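Local coordinates for actin-binding protein, cofilin/tropomyosin family protein, putative (Entamoeba histolytica, PDB 4LIZ), which binds actin filaments and stabilises them, and may contribute to phagocytosis and pseudopod formation, at residues 79-84 and 104-109; 39-44 and 59-64. One frame throughout, in Å; residues are numbered along the deposited sequence.

Interaction 1 of 2, residues 79-84 and 104-109; sequences FVFISW and DVKNVI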
loop_
_atom_site.group_PDB
_atom_site.type_symbol
_atom_site.label_atom_id
_atom_site.label_comp_id
_atom_site.label_asym_id
_atom_site.label_seq_id
_atom_site.Cartn_x
_atom_site.Cartn_y
_atom_site.Cartn_z
ATOM N N PHE A 79 5.996 -7.667 -3.811
ATOM C CA PHE A 79 5.510 -6.385 -3.369
ATOM C C PHE A 79 4.009 -6.385 -3.304
ATOM O O PHE A 79 3.326 -6.892 -4.221
ATOM C CB PHE A 79 5.997 -5.295 -4.283
ATOM C CG PHE A 79 7.495 -5.205 -4.354
ATOM C CD1 PHE A 79 8.264 -4.787 -3.278
ATOM C CD2 PHE A 79 8.154 -5.610 -5.517
ATOM C CE1 PHE A 79 9.630 -4.789 -3.353
ATOM C CE2 PHE A 79 9.536 -5.617 -5.565
ATOM C CZ PHE A 79 10.258 -5.203 -4.494
ATOM N N VAL A 80 3.464 -5.849 -2.238
ATOM C CA VAL A 80 2.010 -5.790 -1.948
ATOM C C VAL A 80 1.599 -4.341 -1.985
ATOM O O VAL A 80 2.145 -3.502 -1.265
ATOM C CB VAL A 80 1.696 -6.436 -0.609
ATOM C CG1 VAL A 80 0.199 -6.341 -0.324
ATOM C CG2 VAL A 80 2.153 -7.916 -0.544
ATOM N N PHE A 81 0.528 -3.999 -2.734
ATOM C CA PHE A 81 -0.112 -2.707 -2.818
ATOM C C PHE A 81 -1.461 -2.780 -2.185
ATOM O O PHE A 81 -2.283 -3.607 -2.582
ATOM C CB PHE A 81 -0.171 -2.147 -4.243
ATOM C CG PHE A 81 -1.002 -0.939 -4.383
ATOM C CD1 PHE A 81 -0.700 0.269 -3.775
ATOM C CD2 PHE A 81 -2.160 -0.942 -5.176
ATOM C CE1 PHE A 81 -1.461 1.435 -3.913
ATOM C CE2 PHE A 81 -2.928 0.166 -5.301
ATOM C CZ PHE A 81 -2.588 1.372 -4.704
ATOM N N ILE A 82 -1.781 -1.938 -1.232
ATOM C CA ILE A 82 -3.078 -1.884 -0.566
ATOM C C ILE A 82 -3.637 -0.521 -0.723
ATOM O O ILE A 82 -3.015 0.549 -0.468
ATOM C CB ILE A 82 -2.934 -2.153 0.948
ATOM C CG1 ILE A 82 -2.505 -3.594 1.138
ATOM C CG2 ILE A 82 -4.179 -1.764 1.685
ATOM C CD1 ILE A 82 -1.890 -3.889 2.491
ATOM N N SER A 83 -4.928 -0.391 -1.123
ATOM C CA SER A 83 -5.762 0.787 -0.944
ATOM C C SER A 83 -6.685 0.611 0.265
ATOM O O SER A 83 -7.194 -0.488 0.466
ATOM C CB SER A 83 -6.509 1.158 -2.243
ATOM O OG SER A 83 -7.402 0.123 -2.582
ATOM N N TRP A 84 -6.873 1.649 1.051
ATOM C CA TRP A 84 -7.591 1.558 2.288
ATOM C C TRP A 84 -8.577 2.694 2.344
ATOM O O TRP A 84 -8.254 3.891 2.257
ATOM C CB TRP A 84 -6.625 1.717 3.510
ATOM C CG TRP A 84 -7.279 1.958 4.851
ATOM C CD1 TRP A 84 -7.481 3.105 5.411
ATOM C CD2 TRP A 84 -7.788 0.932 5.709
ATOM N NE1 TRP A 84 -8.060 2.945 6.667
ATOM C CE2 TRP A 84 -8.239 1.589 6.863
ATOM C CE3 TRP A 84 -7.838 -0.453 5.654
ATOM C CZ2 TRP A 84 -8.796 0.837 7.932
ATOM C CZ3 TRP A 84 -8.382 -1.201 6.707
ATOM C CH2 TRP A 84 -8.853 -0.519 7.832
ATOM N N ASP A 104 -3.943 6.933 -10.294
ATOM C CA ASP A 104 -2.756 7.840 -10.365
ATOM C C ASP A 104 -1.656 7.210 -9.489
ATOM O O ASP A 104 -0.456 7.192 -9.899
ATOM C CB ASP A 104 -3.088 9.168 -9.910
ATOM C CG ASP A 104 -3.897 10.011 -10.917
ATOM O OD1 ASP A 104 -4.108 9.565 -12.051
ATOM O OD2 ASP A 104 -4.183 11.113 -10.503
ATOM N N VAL A 105 -1.967 6.740 -8.294
ATOM C CA VAL A 105 -0.974 6.176 -7.408
ATOM C C VAL A 105 -0.338 4.948 -8.025
ATOM O O VAL A 105 0.880 4.763 -7.975
ATOM C CB VAL A 105 -1.582 5.852 -6.043
ATOM C CG1 VAL A 105 -0.643 4.962 -5.170
ATOM C CG2 VAL A 105 -1.998 7.097 -5.313
ATOM N N LYS A 106 -1.101 4.083 -8.668
ATOM C CA LYS A 106 -0.589 2.924 -9.343
ATOM C C LYS A 106 0.246 3.248 -10.529
ATOM O O LYS A 106 1.154 2.406 -10.829
ATOM C CB LYS A 106 -1.764 1.983 -9.753
ATOM C CG LYS A 106 -2.451 1.263 -8.643
ATOM C CD LYS A 106 -3.786 0.564 -9.059
ATOM C CE LYS A 106 -3.615 -0.398 -10.113
ATOM N NZ LYS A 106 -4.910 -1.060 -10.365
ATOM N N ASN A 107 0.088 4.382 -11.160
ATOM C CA ASN A 107 1.115 4.742 -12.112
ATOM C C ASN A 107 2.496 5.104 -11.629
ATOM O O ASN A 107 3.454 4.998 -12.335
ATOM C CB ASN A 107 0.596 5.879 -12.936
ATOM C CG ASN A 107 -0.472 5.391 -13.863
ATOM O OD1 ASN A 107 -0.515 4.173 -14.187
ATOM N ND2 ASN A 107 -1.394 6.269 -14.230
ATOM N N VAL A 108 2.596 5.397 -10.359
ATOM C CA VAL A 108 3.896 5.567 -9.730
ATOM C C VAL A 108 4.328 4.253 -9.116
ATOM O O VAL A 108 5.539 3.890 -9.224
ATOM C CB VAL A 108 3.833 6.662 -8.625
ATOM C CG1 VAL A 108 5.192 6.813 -7.874
ATOM C CG2 VAL A 108 3.270 7.949 -9.164
ATOM N N ILE A 109 3.421 3.603 -8.415
ATOM C CA ILE A 109 3.569 2.255 -7.705
ATOM C C ILE A 109 3.110 1.221 -8.730
ATOM O O ILE A 109 1.993 0.644 -8.701
ATOM C CB ILE A 109 2.740 2.076 -6.434
ATOM C CG1 ILE A 109 2.880 3.257 -5.585
ATOM C CG2 ILE A 109 3.085 0.721 -5.731
ATOM C CD1 ILE A 109 2.252 3.063 -4.215
#

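Interaction 2 of 2, residues 39-44 and 59-64; sequences VVDAKG and ALQFAY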
loop_
_atom_site.group_PDB
_atom_site.type_symbol
_atom_site.label_atom_id
_atom_site.label_comp_id
_atom_site.label_asym_id
_atom_site.label_seq_id
_atom_site.Cartn_x
_atom_site.Cartn_y
_atom_site.Cartn_z
ATOM N N VAL A 39 0.848 12.262 1.585
ATOM C CA VAL A 39 1.966 12.443 2.530
ATOM C C VAL A 39 2.351 11.108 3.083
ATOM O O VAL A 39 1.544 10.140 3.116
ATOM C CB VAL A 39 1.595 13.431 3.660
ATOM C CG1 VAL A 39 1.301 14.815 2.991
ATOM C CG2 VAL A 39 0.477 12.939 4.561
ATOM N N VAL A 40 3.539 10.992 3.648
ATOM C CA VAL A 40 3.912 9.780 4.356
ATOM C C VAL A 40 3.346 9.762 5.776
ATOM O O VAL A 40 3.644 10.626 6.556
ATOM C CB VAL A 40 5.441 9.647 4.456
ATOM C CG1 VAL A 40 5.824 8.511 5.366
ATOM C CG2 VAL A 40 6.000 9.425 3.089
ATOM N N ASP A 41 2.514 8.772 6.059
ATOM C CA ASP A 41 2.056 8.507 7.414
ATOM C C ASP A 41 3.007 7.654 8.239
ATOM O O ASP A 41 3.176 7.872 9.376
ATOM C CB ASP A 41 0.669 7.833 7.398
ATOM C CG ASP A 41 -0.462 8.778 7.033
ATOM O OD1 ASP A 41 -0.272 9.967 6.968
ATOM O OD2 ASP A 41 -1.540 8.250 6.804
ATOM N N ALA A 42 3.598 6.659 7.629
ATOM C CA ALA A 42 4.553 5.815 8.290
ATOM C C ALA A 42 5.548 5.197 7.270
ATOM O O ALA A 42 5.192 4.980 6.168
ATOM C CB ALA A 42 3.826 4.722 9.027
ATOM N N LYS A 43 6.770 4.901 7.691
ATOM C CA LYS A 43 7.742 4.344 6.849
ATOM C C LYS A 43 8.808 3.733 7.688
ATOM O O LYS A 43 9.177 4.323 8.718
ATOM C CB LYS A 43 8.320 5.437 5.979
ATOM C CG LYS A 43 9.219 4.876 4.914
ATOM C CD LYS A 43 9.819 5.990 4.035
ATOM C CE LYS A 43 10.908 6.896 4.738
ATOM N NZ LYS A 43 11.516 7.919 3.819
ATOM N N GLY A 44 9.210 2.529 7.346
ATOM C CA GLY A 44 10.247 1.841 8.133
ATOM C C GLY A 44 10.408 0.422 7.862
ATOM O O GLY A 44 10.073 -0.091 6.762
ATOM N N ALA A 59 -9.848 7.160 7.789
ATOM C CA ALA A 59 -8.998 7.703 6.788
ATOM C C ALA A 59 -9.040 6.940 5.454
ATOM O O ALA A 59 -9.286 5.750 5.446
ATOM C CB ALA A 59 -7.526 7.728 7.313
ATOM N N LEU A 60 -8.655 7.671 4.437
ATOM C CA LEU A 60 -8.315 7.103 3.096
ATOM C C LEU A 60 -6.766 7.032 3.043
ATOM O O LEU A 60 -6.118 8.066 3.181
ATOM C CB LEU A 60 -8.862 8.054 2.010
ATOM C CG LEU A 60 -8.949 7.389 0.652
ATOM C CD1 LEU A 60 -9.476 8.332 -0.475
ATOM C CD2 LEU A 60 -7.634 7.067 0.135
ATOM N N GLN A 61 -6.230 5.860 2.832
ATOM C CA GLN A 61 -4.762 5.658 2.846
ATOM C C GLN A 61 -4.333 4.695 1.771
ATOM O O GLN A 61 -5.188 3.989 1.174
ATOM C CB GLN A 61 -4.301 5.213 4.226
ATOM C CG GLN A 61 -4.470 6.231 5.358
ATOM C CD GLN A 61 -4.370 5.615 6.706
ATOM O OE1 GLN A 61 -5.218 4.882 7.144
ATOM N NE2 GLN A 61 -3.201 5.797 7.322
ATOM N N PHE A 62 -3.044 4.606 1.469
ATOM C CA PHE A 62 -2.460 3.622 0.637
ATOM C C PHE A 62 -1.280 2.978 1.289
ATOM O O PHE A 62 -0.662 3.683 2.113
ATOM C CB PHE A 62 -2.019 4.192 -0.722
ATOM C CG PHE A 62 -3.163 4.825 -1.516
ATOM C CD1 PHE A 62 -3.442 6.161 -1.435
ATOM C CD2 PHE A 62 -3.874 4.017 -2.367
ATOM C CE1 PHE A 62 -4.563 6.733 -2.116
ATOM C CE2 PHE A 62 -4.892 4.592 -3.099
ATOM C CZ PHE A 62 -5.205 5.877 -2.969
ATOM N N ALA A 63 -0.911 1.801 1.013
ATOM C CA ALA A 63 0.231 1.193 1.580
ATOM C C ALA A 63 0.936 0.371 0.578
ATOM O O ALA A 63 0.381 -0.202 -0.392
ATOM C CB ALA A 63 -0.088 0.387 2.854
ATOM N N TYR A 64 2.242 0.160 0.765
ATOM C CA TYR A 64 3.089 -0.585 -0.092
ATOM C C TYR A 64 4.209 -1.242 0.698
ATOM O O TYR A 64 4.872 -0.530 1.444
ATOM C CB TYR A 64 3.674 0.366 -1.182
ATOM C CG TYR A 64 4.521 -0.318 -2.225
ATOM C CD1 TYR A 64 4.009 -1.203 -3.133
ATOM C CD2 TYR A 64 5.866 0.029 -2.331
ATOM C CE1 TYR A 64 4.777 -1.759 -4.144
ATOM C CE2 TYR A 64 6.675 -0.512 -3.363
ATOM C CZ TYR A 64 6.111 -1.402 -4.247
ATOM O OH TYR A 64 6.845 -1.910 -5.363
#

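Interaction 1 of 2, residues 79-84 and 104-109
The phenyl ring of Phe-81 meets three side chains of residues 104-109, and all of them reach it at a slant. Two come to its CE1 side. Val-105 CG1 lies 3.8 Å from Phe-81 CE1, and Ile-109 CD1 lies 4.1 Å from the same carbon. The third, Lys-106, comes to the CE2 side with its aliphatic stem: Lys-106 CG is 3.5 Å from Phe-81 CE2. The ring is thus flanked by Val-105 and Ile-109 at its CE1 side and by Lys-106 at its CE2 side. Lys-106 and Ile-109 each run roughly at right angles to the Phe-81 side chain.

Torsions explain the reach. The Phe-81 ring points out from the sheet toward the helix, with CG anti to the backbone N (chi1 171°). The Lys-106 stem passes the ring and then bends at chi3 (58°). Its NZ forms a salt bridge with Glu-115, on which Phe-81 also packs. The lysine thus serves both as apolar cover and as a charged link to strand 114-118.

Val-105 O accepts two backbone bonds, from Val-108 N at 3.0 Å and from Ile-109 N at 2.8 Å. Ile-109 also packs on Tyr-64 of strand 60-69 and Val-13 of helix 10-17.

The contact is mostly buried and apolar. It packs the C-terminal part of helix 92-108 onto strand 76-85, which is hydrogen-bonded to the parallel strand 114-118. This is the strand-helix packing of a beta-alpha-beta crossover, here within the ADF-homology fold.

Interaction 2 of 2, residues 39-44 and 59-64
Asp-41 and Gln-61 meet through their polar ends, with the two side chains running at about a right angle to each other. Gln-61 NE2 donates to Asp-41 OD2 over 3.0 Å. The N-H...O angle is 152°. The carboxylate oxygen uses its anti lone pair, the one turned away from OD1. The carboxylate and amide planes are 54° apart. OD2 sits 21° out of the amide plane. The bond is therefore bent rather than ideal.

Gln-61 reaches this position because its chain is extended beyond CG. Its amide has further partners: NE2 also donates to Ala-54 O, and OE1 accepts from Lys-56 N. These bonds fix the rotation of the amide and tie it to the end of helix 48-54 and the loop that follows. Asp-41 OD2 also bonds a HEPES molecule, probably from the crystallisation liquor.

The strands that carry the pair are not neighbours. Strand 26-32 runs between them, and Gln-61 packs on its Val-28. Asp-41 and Ala-42 both lie opposite Val-28, where edge strand 37-44 bends. The side-chain bridge thus spans the intervening strand 26-32 at a classic beta bulge in the mixed sheet of the ADF-homology fold.

The two contacts belong to one mixed sheet, and their centres lie about 11 Å apart. They come in series along the chain: both segments of interaction 2 precede those of interaction 1. Strands 60-69 and 76-85 are successive in sequence and adjacent in the sheet, so the contacts meet directly. Ala-63 N probably bonds Ile-82 O at 2.9 Å, and Gln-61 N probably bonds Trp-84 O at the same distance. Interaction 2 ties the outer strand 37-44 to the central strand 60-69. Interaction 1 packs helix 92-108 onto strand 76-85. Together they involve edge strand 37-44, strands 60-69 and 76-85, and helix 92-108 of this actin-binding domain.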